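Local coordinates for cerato-platanin-like protein (Moniliophthora perniciosa, PDB 3SUK) that is of unknown function but belongs to the secreted cerato-platanin family, with a double-psi beta-barrel fold, at residues N57-F69 with I78-F90. Numbering follows the deposited sequence. Where two conformers were deposited one is given.
Sequences NSPACGNCYTISF and INLVAIDHAGNGF
Tyr65 and Leu80 face each other as a hydrogen-bonded antiparallel pair in the hairpin of strands 64-71 and 74-83, part of the double-psi beta-barrel of this cerato-platanin. Tyr65 N gives to Leu80 O at 3.0 Å and Tyr65 O takes Leu80 N in return; Ile67 and Ile78 repeat the exchange. Toward the other end, Ala82 N bonds to Asn63 O, and Gly62 N reaches Ala82 O at 2.9 Å, so the pairing runs on into the type II turn from Ala60 to Asn63. The directions of strands 64-69 and 78-83 differ by 140°, short of the 180° of a flat antiparallel pair: the hairpin is twisted. Beyond Ile83 the chain turns a corner at Asp84 before returning with Phe90.

Tyr65, Ile67, Ile78 and Leu80 share one face of the hairpin, and Phe90 packs onto it. The Phe90 edge meets the Tyr65 face in a T-shaped stack, centroids 5.2 Å apart and planes at 76°, with Phe90 CZ over the Tyr65 face, off centre toward the rim. Ile67 CD1 lies over the centre of one Phe90 face: CG1 stands beside the backbone N, and the extended chain carries CD1 to 3.8 Å from the Phe90 ring centroid, a CH-pi contact. The same methyl touches Leu80 CB, while Ala82 CB sits at the Tyr65 ring edge, 3.7 Å from CE1. Tyr65 OH accepts from Asn63 ND2 and also bonds to Asp52, which ties down the ring's far end; Asn63 OD1 is held by Arg120.

On the other face, a disulfide ties Cys64 to Cys123, and Thr66 and Asn79 lie side by side, Thr66 OG1 donating to Asn79 OD1 at 2.7 Å from 31° off the carbonyl plane.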
ATOM      1  N   ASN A  57       7.643 -14.233  -1.987  1.00 12.07           N
ATOM      2  CA  ASN A  57       6.680 -15.308  -2.076  1.00 13.17           C
ATOM      3  C   ASN A  57       5.699 -15.327  -0.918  1.00  8.06           C
ATOM      4  O   ASN A  57       5.098 -16.317  -0.616  1.00 11.19           O
ATOM      5  CB  ASN A  57       7.376 -16.677  -2.304  1.00 13.04           C
ATOM      6  CG  ASN A  57       6.445 -17.710  -2.823  1.00 14.83           C
ATOM      7  OD1 ASN A  57       5.567 -17.405  -3.585  1.00 16.75           O
ATOM      8  ND2 ASN A  57       6.583 -18.925  -2.346  1.00 18.40           N
ATOM      9  N   SER A  58       5.498 -14.178  -0.293  1.00  9.71           N
ATOM     10  CA  SER A  58       4.566 -14.151   0.817  1.00  9.74           C
ATOM     11  C   SER A  58       3.145 -14.398   0.296  1.00  8.61           C
ATOM     12  O   SER A  58       2.782 -13.835  -0.698  1.00  9.62           O
ATOM     13  CB  SER A  58       4.604 -12.777   1.457  1.00  8.95           C
ATOM     14  OG  SER A  58       3.539 -12.656   2.346  1.00 10.61           O
ATOM     15  N   PRO A  59       2.343 -15.171   1.011  1.00  9.90           N
ATOM     16  CA  PRO A  59       0.945 -15.313   0.612  1.00  9.36           C
ATOM     17  C   PRO A  59       0.156 -14.021   0.825  1.00  8.30           C
ATOM     18  O   PRO A  59      -0.928 -13.976   0.348  1.00  9.92           O
ATOM     19  CB  PRO A  59       0.432 -16.445   1.495  1.00 11.11           C
ATOM     20  CG  PRO A  59       1.239 -16.284   2.739  1.00 13.86           C
ATOM     21  CD  PRO A  59       2.624 -15.989   2.213  1.00 11.34           C
ATOM     22  N   ALA A  60       0.727 -13.024   1.501  1.00  8.04           N
ATOM     23  CA  ALA A  60       0.076 -11.736   1.706  1.00  8.24           C
ATOM     24  C   ALA A  60       0.339 -10.747   0.541  1.00  8.45           C
ATOM     25  O   ALA A  60      -0.241  -9.700   0.480  1.00  8.24           O
ATOM     26  CB  ALA A  60       0.491 -11.143   3.037  1.00  9.21           C
ATOM     27  N   CYS A  61       1.144 -11.174  -0.421  1.00  8.09           N
ATOM     28  CA  CYS A  61       1.347 -10.371  -1.638  1.00  8.66           C
ATOM     29  C   CYS A  61       0.023 -10.169  -2.361  1.00  8.11           C
ATOM     30  O   CYS A  61      -0.642 -11.121  -2.705  1.00  8.53           O
ATOM     31  CB  CYS A  61       2.330 -11.089  -2.618  1.00  7.48           C
ATOM     32  SG  CYS A  61       4.088 -10.911  -2.085  1.00  9.99           S
ATOM     33  N   GLY A  62      -0.309  -8.913  -2.588  1.00  8.23           N
ATOM     34  CA  GLY A  62      -1.572  -8.566  -3.215  1.00  7.24           C
ATOM     35  C   GLY A  62      -2.730  -8.304  -2.263  1.00  8.91           C
ATOM     36  O   GLY A  62      -3.782  -7.924  -2.690  1.00 10.33           O
ATOM     37  N   ASN A  63      -2.497  -8.386  -0.963  1.00  7.89           N
ATOM     38  CA  ASN A  63      -3.580  -8.131  -0.053  1.00  8.07           C
ATOM     39  C   ASN A  63      -4.129  -6.727  -0.206  1.00  6.56           C
ATOM     40  O   ASN A  63      -3.426  -5.791  -0.416  1.00  7.13           O
ATOM     41  CB  ASN A  63      -3.175  -8.364   1.395  1.00 10.05           C
ATOM     42  CG  ASN A  63      -3.199  -9.847   1.792  1.00 10.70           C
ATOM     43  OD1 ASN A  63      -3.531 -10.701   1.024  1.00 11.21           O
ATOM     44  ND2 ASN A  63      -2.775 -10.099   2.969  1.00 12.30           N
ATOM     45  N   CYS A  64      -5.431  -6.648  -0.052  1.00  7.64           N
ATOM     46  CA  CYS A  64      -6.188  -5.434  -0.204  1.00  6.85           C
ATOM     47  C   CYS A  64      -6.685  -4.981   1.165  1.00  6.79           C
ATOM     48  O   CYS A  64      -7.291  -5.719   1.837  1.00  8.11           O
ATOM     49  CB  CYS A  64      -7.389  -5.748  -1.115  1.00  9.89           C
ATOM     50  SG  CYS A  64      -8.464  -4.325  -1.491  1.00  9.43           S
ATOM     51  N   TYR A  65      -6.386  -3.746   1.517  1.00  7.38           N
ATOM     52  CA  TYR A  65      -6.701  -3.183   2.803  1.00  7.63           C
ATOM     53  C   TYR A  65      -7.499  -1.900   2.671  1.00  9.52           C
ATOM     54  O   TYR A  65      -7.172  -1.046   1.885  1.00 10.36           O
ATOM     55  CB  TYR A  65      -5.418  -2.863   3.561  1.00  8.02           C
ATOM     56  CG  TYR A  65      -4.542  -4.047   3.816  1.00  7.92           C
ATOM     57  CD1 TYR A  65      -3.580  -4.410   2.898  1.00  7.68           C
ATOM     58  CD2 TYR A  65      -4.665  -4.798   4.977  1.00  8.57           C
ATOM     59  CE1 TYR A  65      -2.755  -5.463   3.129  1.00  7.56           C
ATOM     60  CE2 TYR A  65      -3.859  -5.877   5.203  1.00  9.75           C
ATOM     61  CZ  TYR A  65      -2.931  -6.222   4.264  1.00  9.74           C
ATOM     62  OH  TYR A  65      -2.124  -7.295   4.476  1.00 11.93           O
ATOM     63  N   THR A  66      -8.514  -1.769   3.494  1.00  8.59           N
ATOM     64  CA  THR A  66      -9.222  -0.518   3.642  1.00  9.01           C
ATOM     65  C   THR A  66      -8.562   0.153   4.821  1.00  9.53           C
ATOM     66  O   THR A  66      -8.581  -0.350   5.920  1.00  9.50           O
ATOM     67  CB  THR A  66     -10.713  -0.720   3.916  1.00  9.30           C
ATOM     68  OG1 THR A  66     -11.308  -1.308   2.766  1.00 11.08           O
ATOM     69  CG2 THR A  66     -11.378   0.594   4.169  1.00 11.31           C
ATOM     70  N   ILE A  67      -7.951   1.293   4.539  1.00  6.87           N
ATOM     71  CA  ILE A  67      -7.157   2.057   5.506  1.00  7.70           C
ATOM     72  C   ILE A  67      -7.903   3.348   5.789  1.00  7.80           C
ATOM     73  O   ILE A  67      -8.279   4.026   4.908  1.00  8.77           O
ATOM     74  CB  ILE A  67      -5.734   2.359   4.972  1.00  6.45           C
ATOM     75  CG1 ILE A  67      -4.975   1.054   4.618  1.00  9.23           C
ATOM     76  CG2 ILE A  67      -4.912   3.119   6.012  1.00  9.23           C
ATOM     77  CD1 ILE A  67      -3.711   1.261   3.948  1.00  8.16           C
ATOM     78  N   SER A  68      -8.091   3.644   7.069  1.00  9.02           N
ATOM     79  CA  SER A  68      -8.852   4.785   7.575  0.50  8.85           C
ATOM     80  C   SER A  68      -8.037   5.669   8.514  1.00  9.04           C
ATOM     81  O   SER A  68      -7.233   5.205   9.253  1.00  9.93           O
ATOM     82  CB  SER A  68     -10.061   4.301   8.368  0.50 10.38           C
ATOM     83  OG  SER A  68     -10.864   3.536   7.532  0.50  9.47           O
ATOM     84  N   PHE A  69      -8.233   6.969   8.390  1.00  7.79           N
ATOM     85  CA  PHE A  69      -7.581   7.972   9.240  1.00  8.19           C
ATOM     86  C   PHE A  69      -8.513   9.148   9.453  1.00  7.47           C
ATOM     87  O   PHE A  69      -9.046   9.654   8.524  1.00  9.01           O
ATOM     88  CB  PHE A  69      -6.269   8.436   8.618  1.00  9.12           C
ATOM     89  CG  PHE A  69      -5.430   9.332   9.498  1.00  8.44           C
ATOM     90  CD1 PHE A  69      -4.915   8.912  10.700  1.00 10.22           C
ATOM     91  CD2 PHE A  69      -5.094  10.574   9.052  1.00  8.24           C
ATOM     92  CE1 PHE A  69      -4.144   9.763  11.468  1.00  9.89           C
ATOM     93  CE2 PHE A  69      -4.293  11.385   9.808  1.00 10.85           C
ATOM     94  CZ  PHE A  69      -3.848  10.971  11.008  1.00 10.46           C
ATOM     95  N   ILE A  78      -9.223   4.774   2.128  1.00  7.96           N
ATOM     96  CA  ILE A  78      -8.839   4.305   0.810  1.00  7.85           C
ATOM     97  C   ILE A  78      -8.653   2.799   0.850  1.00  7.76           C
ATOM     98  O   ILE A  78      -8.432   2.236   1.886  1.00  7.80           O
ATOM     99  CB  ILE A  78      -7.524   4.963   0.285  1.00  9.20           C
ATOM    100  CG1 ILE A  78      -6.353   4.603   1.212  1.00  8.35           C
ATOM    101  CG2 ILE A  78      -7.691   6.454   0.142  1.00 11.07           C
ATOM    102  CD1 ILE A  78      -4.976   5.024   0.670  1.00  9.96           C
ATOM    103  N   ASN A  79      -8.779   2.207  -0.318  1.00  7.84           N
ATOM    104  CA  ASN A  79      -8.411   0.842  -0.539  1.00  8.01           C
ATOM    105  C   ASN A  79      -7.048   0.745  -1.234  1.00  8.71           C
ATOM    106  O   ASN A  79      -6.769   1.439  -2.155  1.00 10.94           O
ATOM    107  CB  ASN A  79      -9.477   0.133  -1.378  1.00  8.84           C
ATOM    108  CG  ASN A  79     -10.865   0.141  -0.718  1.00 10.87           C
ATOM    109  OD1 ASN A  79     -11.007   0.134   0.455  1.00 11.82           O
ATOM    110  ND2 ASN A  79     -11.852   0.240  -1.532  1.00 14.89           N
ATOM    111  N   LEU A  80      -6.202  -0.106  -0.693  1.00  7.06           N
ATOM    112  CA  LEU A  80      -4.798  -0.120  -1.029  1.00  7.58           C
ATOM    113  C   LEU A  80      -4.286  -1.537  -1.196  1.00  7.12           C
ATOM    114  O   LEU A  80      -4.616  -2.388  -0.441  1.00  7.49           O
ATOM    115  CB  LEU A  80      -4.014   0.610   0.076  1.00  7.31           C
ATOM    116  CG  LEU A  80      -2.493   0.686  -0.189  1.00  6.66           C
ATOM    117  CD1 LEU A  80      -1.955   2.093   0.105  1.00  8.61           C
ATOM    118  CD2 LEU A  80      -1.729  -0.332   0.694  1.00  8.51           C
ATOM    119  N   VAL A  81      -3.418  -1.754  -2.177  1.00  7.72           N
ATOM    120  CA  VAL A  81      -2.812  -3.072  -2.397  1.00  7.12           C
ATOM    121  C   VAL A  81      -1.399  -3.088  -1.863  1.00  5.64           C
ATOM    122  O   VAL A  81      -0.624  -2.273  -2.189  1.00  7.12           O
ATOM    123  CB  VAL A  81      -2.791  -3.465  -3.918  1.00  6.55           C
ATOM    124  CG1 VAL A  81      -2.071  -4.825  -4.144  1.00  8.81           C
ATOM    125  CG2 VAL A  81      -4.257  -3.537  -4.458  1.00  8.68           C
ATOM    126  N   ALA A  82      -1.116  -4.106  -1.089  1.00  6.46           N
ATOM    127  CA  ALA A  82       0.229  -4.323  -0.580  1.00  7.17           C
ATOM    128  C   ALA A  82       1.042  -5.192  -1.529  1.00  7.40           C
ATOM    129  O   ALA A  82       0.627  -6.218  -1.897  1.00  7.73           O
ATOM    130  CB  ALA A  82       0.153  -4.911   0.834  1.00  9.15           C
ATOM    131  N   ILE A  83       2.182  -4.657  -1.914  1.00  8.45           N
ATOM    132  CA  ILE A  83       3.067  -5.295  -2.891  1.00  9.55           C
ATOM    133  C   ILE A  83       4.526  -5.536  -2.458  1.00  9.34           C
ATOM    134  O   ILE A  83       5.334  -5.919  -3.256  1.00 10.04           O
ATOM    135  CB  ILE A  83       3.067  -4.451  -4.197  1.00  9.89           C
ATOM    136  CG1 ILE A  83       3.765  -3.093  -4.008  1.00 10.78           C
ATOM    137  CG2 ILE A  83       1.624  -4.283  -4.710  1.00  8.88           C
ATOM    138  CD1 ILE A  83       4.049  -2.340  -5.284  1.00 14.89           C
ATOM    139  N   ASP A  84       4.852  -5.201  -1.220  1.00  7.99           N
ATOM    140  CA  ASP A  84       6.255  -5.214  -0.793  1.00  8.95           C
ATOM    141  C   ASP A  84       6.263  -5.396   0.721  1.00  8.30           C
ATOM    142  O   ASP A  84       5.256  -5.234   1.343  1.00  9.26           O
ATOM    143  CB  ASP A  84       6.913  -3.893  -1.223  1.00  8.75           C
ATOM    144  CG  ASP A  84       8.453  -3.917  -1.253  1.00  8.84           C
ATOM    145  OD1 ASP A  84       9.030  -4.959  -1.046  1.00  9.99           O
ATOM    146  OD2 ASP A  84       8.970  -2.820  -1.482  1.00 10.65           O
ATOM    147  N   HIS A  85       7.416  -5.752   1.252  1.00  9.06           N
ATOM    148  CA  HIS A  85       7.656  -5.856   2.688  1.00  8.10           C
ATOM    149  C   HIS A  85       7.944  -4.487   3.314  1.00  8.99           C
ATOM    150  O   HIS A  85       8.700  -3.786   2.806  1.00 10.80           O
ATOM    151  CB  HIS A  85       8.867  -6.796   2.927  1.00 10.90           C
ATOM    152  CG  HIS A  85       9.382  -6.775   4.344  1.00  9.11           C
ATOM    153  ND1 HIS A  85       8.723  -7.374   5.385  1.00 11.19           N
ATOM    154  CD2 HIS A  85      10.464  -6.181   4.885  1.00 14.65           C
ATOM    155  CE1 HIS A  85       9.394  -7.183   6.502  1.00 13.85           C
ATOM    156  NE2 HIS A  85      10.459  -6.471   6.220  1.00 13.61           N
ATOM    157  N   ALA A  86       7.342  -4.227   4.472  1.00  9.76           N
ATOM    158  CA  ALA A  86       7.677  -3.084   5.327  1.00  9.20           C
ATOM    159  C   ALA A  86       8.094  -3.658   6.670  1.00 10.00           C
ATOM    160  O   ALA A  86       7.656  -4.690   7.062  1.00  9.95           O
ATOM    161  CB  ALA A  86       6.468  -2.203   5.510  1.00  9.13           C
ATOM    162  N   GLY A  87       8.961  -2.948   7.355  1.00 11.06           N
ATOM    163  CA  GLY A  87       9.357  -3.338   8.686  1.00 11.40           C
ATOM    164  C   GLY A  87       8.282  -3.147   9.736  1.00 12.26           C
ATOM    165  O   GLY A  87       8.323  -3.765  10.719  1.00 11.86           O
ATOM    166  N   ASN A  88       7.394  -2.199   9.552  1.00 11.03           N
ATOM    167  CA  ASN A  88       6.429  -1.849  10.596  1.00 12.07           C
ATOM    168  C   ASN A  88       5.175  -1.153  10.035  1.00  9.57           C
ATOM    169  O   ASN A  88       5.218   0.009   9.794  1.00 12.29           O
ATOM    170  CB  ASN A  88       7.168  -0.932  11.605  1.00 14.81           C
ATOM    171  CG  ASN A  88       6.313  -0.393  12.686  1.00 12.98           C
ATOM    172  OD1 ASN A  88       5.371  -0.965  13.081  1.00 16.15           O
ATOM    173  ND2 ASN A  88       6.745   0.707  13.230  1.00 17.58           N
ATOM    174  N   GLY A  89       4.076  -1.858   9.941  1.00  9.64           N
ATOM    175  CA  GLY A  89       2.883  -1.326   9.292  1.00 10.12           C
ATOM    176  C   GLY A  89       3.028  -1.054   7.793  1.00  7.52           C
ATOM    177  O   GLY A  89       3.559  -1.871   7.098  1.00  8.85           O
ATOM    178  N   PHE A  90       2.576   0.108   7.359  1.00  8.53           N
ATOM    179  CA  PHE A  90       2.545   0.417   5.925  1.00  7.91           C
ATOM    180  C   PHE A  90       3.541   1.498   5.524  1.00  7.92           C
ATOM    181  O   PHE A  90       3.668   2.503   6.178  1.00  8.12           O
ATOM    182  CB  PHE A  90       1.154   0.945   5.477  1.00  8.29           C
ATOM    183  CG  PHE A  90       0.030  -0.044   5.575  1.00  8.67           C
ATOM    184  CD1 PHE A  90      -0.147  -0.969   4.590  1.00  8.98           C
ATOM    185  CD2 PHE A  90      -0.911   0.033   6.598  1.00  9.54           C
ATOM    186  CE1 PHE A  90      -1.169  -1.851   4.661  1.00  8.59           C
ATOM    187  CE2 PHE A  90      -1.944  -0.873   6.666  1.00 11.20           C
ATOM    188  CZ  PHE A  90      -2.062  -1.791   5.658  1.00 10.26           C
TER